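PDB 4G0O: protein argonaute 5 from Arabidopsis thaliana, which probably sorts small RNAs in plant gene regulation, its MID domain recognising their 5' nucleotide through a nucleotide specificity loop. Local coordinates for residues A[13-18]-A[77-82]; A[9-14]-A[44-49]. All coordinates share one frame; numbering follows the deposited sequence.

Interaction 1. Residues A[13-18]-A[77-82]; sequences SWTCVS and QLLIVI
Val17 and Leu79 meet methyl against methyl where segments 13-18 and 77-82 pair as parallel strands, and this is the tight part of the contact. CG2 of Val17 sits 3.3 Å from CD2 of Leu79, closer than carbons usually come, and CD1 of the same leucine also reaches that methyl. The chi1 of Leu79, -143°, is away from the staggered values and sets CG; chi2 then places the methyls, with CD2 beside Val17 and within 3.2 Å of Thr15 O. Beneath this the backbones are stitched firmly: Ile80 N gives a nearly straight bond to Thr15 O, Val17 N bonds to Ile80 O, and Ile82 N reaches Val17 O at 2.6 Å. Pairing in this register joins two strands of the parallel sheet at the core of the MID domain, an alpha/beta fold with helices packed on the sheet. On the sheet face bearing Trp14, Cys16 and Ser18, the contacts are more relaxed. Ile80 CD1 approaches the Trp14 ring obliquely, 4.0 Å from CE3, and Cys16 SG lies 4.2 Å from Ile82 CD1; helix 27-42 covers this side through Cys32, Ile36 and Pro28. Thr15 and Val17 point to the other face, where helix 62-72 meets Val17 and Leu79. Toward Ser13 and Gln77, which are partly exposed, the ladder slackens. The bond from Thr15 N to Leu78 O stretches to 3.3 Å, and the Leu78 N bond to Ser13 O is weak. The same Ser13 O accepts a shorter bond from Gln77 N, 2.7 Å long, while Ser13 N approaches the side-chain OE1 of Gln77 from above its carbonyl plane. Thr12 N is probably a second donor to OE1.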
loop_
_atom_site.group_PDB
_atom_site.type_symbol
_atom_site.label_atom_id
_atom_site.label_comp_id
_atom_site.label_asym_id
_atom_site.label_seq_id
_atom_site.Cartn_x
_atom_site.Cartn_y
_atom_site.Cartn_z
ATOM N N SER A 13 -5.378 8.661 6.522
ATOM C CA SER A 13 -4.294 8.051 7.279
ATOM C C SER A 13 -3.690 6.860 6.521
ATOM O O SER A 13 -4.326 5.825 6.363
ATOM C CB SER A 13 -4.817 7.603 8.649
ATOM O OG SER A 13 -3.753 7.276 9.523
ATOM N N TRP A 14 -2.469 7.021 6.037
ATOM C CA TRP A 14 -1.817 5.975 5.255
ATOM C C TRP A 14 -0.305 6.125 5.404
ATOM O O TRP A 14 0.181 7.190 5.774
ATOM C CB TRP A 14 -2.220 6.056 3.768
ATOM C CG TRP A 14 -1.641 7.264 3.086
ATOM C CD1 TRP A 14 -2.199 8.504 2.996
ATOM C CD2 TRP A 14 -0.359 7.356 2.435
ATOM N NE1 TRP A 14 -1.350 9.361 2.326
ATOM C CE2 TRP A 14 -0.217 8.678 1.976
ATOM C CE3 TRP A 14 0.672 6.444 2.199
ATOM C CZ2 TRP A 14 0.913 9.106 1.304
ATOM C CZ3 TRP A 14 1.786 6.876 1.529
ATOM C CH2 TRP A 14 1.900 8.192 1.086
ATOM N N THR A 15 0.432 5.054 5.143
ATOM C CA THR A 15 1.885 5.140 5.056
ATOM C C THR A 15 2.426 3.919 4.335
ATOM O O THR A 15 1.663 3.050 3.911
ATOM C CB THR A 15 2.569 5.313 6.435
ATOM O OG1 THR A 15 3.957 5.609 6.248
ATOM C CG2 THR A 15 2.418 4.060 7.282
ATOM N N CYS A 16 3.742 3.859 4.198
ATOM C CA CYS A 16 4.369 2.827 3.393
ATOM C C CYS A 16 5.475 2.138 4.168
ATOM O O CYS A 16 6.259 2.797 4.862
ATOM C CB CYS A 16 4.958 3.457 2.148
ATOM S SG CYS A 16 5.884 2.331 1.105
ATOM N N VAL A 17 5.539 0.814 4.039
ATOM C CA VAL A 17 6.637 0.043 4.607
ATOM C C VAL A 17 7.283 -0.773 3.527
ATOM O O VAL A 17 6.596 -1.364 2.682
ATOM C CB VAL A 17 6.158 -0.948 5.673
ATOM C CG1 VAL A 17 7.328 -1.456 6.505
ATOM C CG2 VAL A 17 5.189 -0.284 6.554
ATOM N N SER A 18 8.607 -0.830 3.571
ATOM C CA SER A 18 9.347 -1.637 2.624
ATOM C C SER A 18 10.213 -2.679 3.316
ATOM O O SER A 18 11.048 -2.351 4.161
ATOM C CB SER A 18 10.220 -0.749 1.741
ATOM O OG SER A 18 11.113 -1.551 1.001
ATOM N N GLN A 77 -5.610 4.073 7.887
ATOM C CA GLN A 77 -6.670 3.585 7.021
ATOM C C GLN A 77 -6.106 2.650 5.961
ATOM O O GLN A 77 -6.849 1.908 5.323
ATOM C CB GLN A 77 -7.395 4.768 6.367
ATOM C CG GLN A 77 -8.267 5.565 7.344
ATOM C CD GLN A 77 -8.810 6.870 6.756
ATOM O OE1 GLN A 77 -8.117 7.584 6.024
ATOM N NE2 GLN A 77 -10.046 7.192 7.100
ATOM N N LEU A 78 -4.785 2.684 5.775
ATOM C CA LEU A 78 -4.142 1.905 4.707
ATOM C C LEU A 78 -2.633 1.822 4.908
ATOM O O LEU A 78 -1.990 2.825 5.184
ATOM C CB LEU A 78 -4.430 2.535 3.332
ATOM C CG LEU A 78 -3.868 1.844 2.083
ATOM C CD1 LEU A 78 -4.591 0.515 1.825
ATOM C CD2 LEU A 78 -3.941 2.743 0.846
ATOM N N LEU A 79 -2.071 0.626 4.762
ATOM C CA LEU A 79 -0.621 0.455 4.778
ATOM C C LEU A 79 -0.208 -0.060 3.431
ATOM O O LEU A 79 -0.671 -1.128 3.014
ATOM C CB LEU A 79 -0.192 -0.593 5.801
ATOM C CG LEU A 79 1.111 -0.330 6.567
ATOM C CD1 LEU A 79 1.758 -1.637 7.057
ATOM C CD2 LEU A 79 2.080 0.515 5.767
ATOM N N ILE A 80 0.661 0.670 2.750
ATOM C CA ILE A 80 1.164 0.175 1.484
ATOM C C ILE A 80 2.408 -0.615 1.814
ATOM O O ILE A 80 3.392 -0.057 2.316
ATOM C CB ILE A 80 1.521 1.299 0.507
ATOM C CG1 ILE A 80 0.274 2.088 0.098
ATOM C CG2 ILE A 80 2.204 0.732 -0.734
ATOM C CD1 ILE A 80 0.609 3.475 -0.406
ATOM N N VAL A 81 2.369 -1.918 1.558
ATOM C CA VAL A 81 3.503 -2.746 1.926
ATOM C C VAL A 81 4.344 -3.145 0.725
ATOM O O VAL A 81 3.833 -3.747 -0.223
ATOM C CB VAL A 81 3.061 -4.009 2.657
ATOM C CG1 VAL A 81 4.223 -5.010 2.728
ATOM C CG2 VAL A 81 2.569 -3.649 4.033
ATOM N N ILE A 82 5.633 -2.820 0.757
ATOM C CA ILE A 82 6.532 -3.390 -0.245
ATOM C C ILE A 82 7.159 -4.687 0.288
ATOM O O ILE A 82 7.935 -4.677 1.243
ATOM C CB ILE A 82 7.610 -2.386 -0.721
ATOM C CG1 ILE A 82 6.962 -1.160 -1.378
ATOM C CG2 ILE A 82 8.539 -3.032 -1.739
ATOM C CD1 ILE A 82 7.963 -0.028 -1.631
#

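Interaction 2. Residues A[9-14]-A[44-49]; sequences AKVTSW and MEFKPQ
In the beta-alpha-beta unit of strand 7-18, helix 27-42 and strand 45-46, Val11 and Phe46 form the apolar centre of the pairing between the two parallel strands. Val11 CB stands over the middle of the Phe46 ring, 3.7 Å from its centroid, in a CH-pi contact, with CG1 and CG2 spread toward CE1 and CZ. The phenyl edge in turn meets a face of the Trp14 five-membered ring, the planes at 72°, with CD1 of Phe46 3.7 Å from CD1 of Trp14. CG of Trp14 lies between the backbone N and the carbonyl carbon (chi1 70°), on the side of Phe46. Trp14 NE1 donates to Lys47 O at 2.7 Å, the acceptor close to the indole plane, so one ring is held by both its face and its N-H. An alanine at Trp14 would probably leave Lys47 O without this donor and open a gap beside the edge of Phe46. Backbone bonds continue the pairing: Glu45 N to Ala9 O, Val11 N to Glu45 O and Lys47 N to Val11 O. On the exposed face Lys10 and Glu45 run side by side, yet NZ stays 4.5 Å from OE2, beyond a salt bridge. Beyond the short ladder, a water gives hydrogen bonds to Thr12 O and Gln49 O and accepts one from Trp14 N, spanning the two diverging segments. Two parallel strands joined through a helix, here packed on Phe46 by way of Ile36 and Cys39, make up a beta-alpha-beta crossover.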
loop_
_atom_site.group_PDB
_atom_site.type_symbol
_atom_site.label_atom_id
_atom_site.label_comp_id
_atom_site.label_asym_id
_atom_site.label_seq_id
_atom_site.Cartn_x
_atom_site.Cartn_y
_atom_site.Cartn_z
ATOM N N ALA A 9 -13.090 6.001 -2.440
ATOM C CA ALA A 9 -12.953 6.167 -0.987
ATOM C C ALA A 9 -12.083 7.378 -0.661
ATOM O O ALA A 9 -11.359 7.878 -1.519
ATOM C CB ALA A 9 -12.384 4.902 -0.337
ATOM N N LYS A 10 -12.158 7.863 0.572
ATOM C CA LYS A 10 -11.265 8.942 0.985
ATOM C C LYS A 10 -10.287 8.467 2.059
ATOM O O LYS A 10 -10.695 8.025 3.130
ATOM C CB LYS A 10 -12.049 10.169 1.454
ATOM C CG LYS A 10 -11.157 11.304 1.970
ATOM C CD LYS A 10 -12.003 12.399 2.621
ATOM C CE LYS A 10 -11.158 13.549 3.167
ATOM N NZ LYS A 10 -12.017 14.513 3.936
ATOM N N VAL A 11 -8.995 8.578 1.763
ATOM C CA VAL A 11 -7.947 8.129 2.676
ATOM C C VAL A 11 -7.208 9.314 3.290
ATOM O O VAL A 11 -6.606 10.112 2.572
ATOM C CB VAL A 11 -6.914 7.220 1.953
ATOM C CG1 VAL A 11 -5.884 6.701 2.920
ATOM C CG2 VAL A 11 -7.604 6.068 1.301
ATOM N N THR A 12 -7.244 9.401 4.618
ATOM C CA THR A 12 -6.568 10.457 5.379
ATOM C C THR A 12 -5.343 9.937 6.155
ATOM O O THR A 12 -4.396 10.681 6.426
ATOM C CB THR A 12 -7.533 11.107 6.399
ATOM O OG1 THR A 12 -8.785 11.401 5.761
ATOM C CG2 THR A 12 -6.942 12.395 6.952
ATOM N N SER A 13 -5.378 8.661 6.522
ATOM C CA SER A 13 -4.294 8.051 7.279
ATOM C C SER A 13 -3.690 6.860 6.521
ATOM O O SER A 13 -4.326 5.825 6.363
ATOM C CB SER A 13 -4.817 7.603 8.649
ATOM O OG SER A 13 -3.753 7.276 9.523
ATOM N N TRP A 14 -2.469 7.021 6.037
ATOM C CA TRP A 14 -1.817 5.975 5.255
ATOM C C TRP A 14 -0.305 6.125 5.404
ATOM O O TRP A 14 0.181 7.190 5.774
ATOM C CB TRP A 14 -2.220 6.056 3.768
ATOM C CG TRP A 14 -1.641 7.264 3.086
ATOM C CD1 TRP A 14 -2.199 8.504 2.996
ATOM C CD2 TRP A 14 -0.359 7.356 2.435
ATOM N NE1 TRP A 14 -1.350 9.361 2.326
ATOM C CE2 TRP A 14 -0.217 8.678 1.976
ATOM C CE3 TRP A 14 0.672 6.444 2.199
ATOM C CZ2 TRP A 14 0.913 9.106 1.304
ATOM C CZ3 TRP A 14 1.786 6.876 1.529
ATOM C CH2 TRP A 14 1.900 8.192 1.086
ATOM N N MET A 44 -10.603 8.586 -6.162
ATOM C CA MET A 44 -10.332 8.592 -4.721
ATOM C C MET A 44 -9.841 9.953 -4.283
ATOM O O MET A 44 -9.487 10.793 -5.122
ATOM C CB MET A 44 -9.287 7.544 -4.342
ATOM C CG MET A 44 -9.739 6.119 -4.567
ATOM S SD MET A 44 -8.572 4.956 -3.853
ATOM C CE MET A 44 -9.064 5.029 -2.118
ATOM N N GLU A 45 -9.847 10.168 -2.971
ATOM C CA GLU A 45 -9.200 11.331 -2.380
ATOM C C GLU A 45 -8.163 10.857 -1.362
ATOM O O GLU A 45 -8.447 10.001 -0.531
ATOM C CB GLU A 45 -10.219 12.254 -1.716
ATOM C CG GLU A 45 -9.688 13.665 -1.539
ATOM C CD GLU A 45 -10.539 14.521 -0.619
ATOM O OE1 GLU A 45 -11.781 14.321 -0.573
ATOM O OE2 GLU A 45 -9.941 15.393 0.064
ATOM N N PHE A 46 -6.949 11.389 -1.452
ATOM C CA PHE A 46 -5.867 10.977 -0.573
ATOM C C PHE A 46 -5.212 12.195 0.029
ATOM O O PHE A 46 -4.917 13.146 -0.689
ATOM C CB PHE A 46 -4.791 10.253 -1.380
ATOM C CG PHE A 46 -4.771 8.764 -1.196
ATOM C CD1 PHE A 46 -3.916 8.180 -0.266
ATOM C CD2 PHE A 46 -5.567 7.947 -1.978
ATOM C CE1 PHE A 46 -3.879 6.823 -0.113
ATOM C CE2 PHE A 46 -5.536 6.574 -1.816
ATOM C CZ PHE A 46 -4.688 6.014 -0.888
ATOM N N LYS A 47 -4.962 12.160 1.338
ATOM C CA LYS A 47 -4.072 13.130 1.947
ATOM C C LYS A 47 -2.680 12.858 1.402
ATOM O O LYS A 47 -2.230 11.719 1.423
ATOM C CB LYS A 47 -4.079 12.971 3.459
ATOM C CG LYS A 47 -3.473 14.124 4.222
ATOM C CD LYS A 47 -3.791 13.966 5.709
ATOM C CE LYS A 47 -3.150 15.061 6.555
ATOM N NZ LYS A 47 -1.676 14.907 6.610
ATOM N N PRO A 48 -2.002 13.894 0.889
ATOM C CA PRO A 48 -0.688 13.690 0.257
ATOM C C PRO A 48 0.443 13.337 1.219
ATOM O O PRO A 48 1.453 12.799 0.787
ATOM C CB PRO A 48 -0.402 15.029 -0.443
ATOM C CG PRO A 48 -1.343 16.003 0.151
ATOM C CD PRO A 48 -2.532 15.250 0.669
ATOM N N GLN A 49 0.264 13.625 2.500
ATOM C CA GLN A 49 1.286 13.342 3.494
ATOM C C GLN A 49 0.903 12.056 4.224
ATOM O O GLN A 49 -0.249 11.876 4.613
ATOM C CB GLN A 49 1.427 14.512 4.480
ATOM C CG GLN A 49 1.783 15.872 3.830
ATOM C CD GLN A 49 0.615 16.868 3.779
ATOM O OE1 GLN A 49 0.763 17.984 4.487
ATOM N NE2 GLN A 49 -0.391 16.645 3.102
HETATM O O HOH W 1 -1.911 10.167 6.142
#

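Overall arrangement
Strand 7-18 serves both contacts, its later part pairing with 77-82 in interaction 1 and its earlier part with 44-49 in interaction 2, so one strand carries a partner along each part of its length. The two centres lie about 11 Å apart. They share Ser13 and Trp14, and meet again where Leu78 CD2 packs 3.8 Å from Phe46 CZ; the short, probable bond from Thr12 N to Gln77 OE1 also bridges the two. Interaction 1 is the more deeply buried, its centre about 5 Å from that of the chain against about 12 Å for interaction 2. Both build the sheet of the MID domain, and neither includes a bound nucleotide.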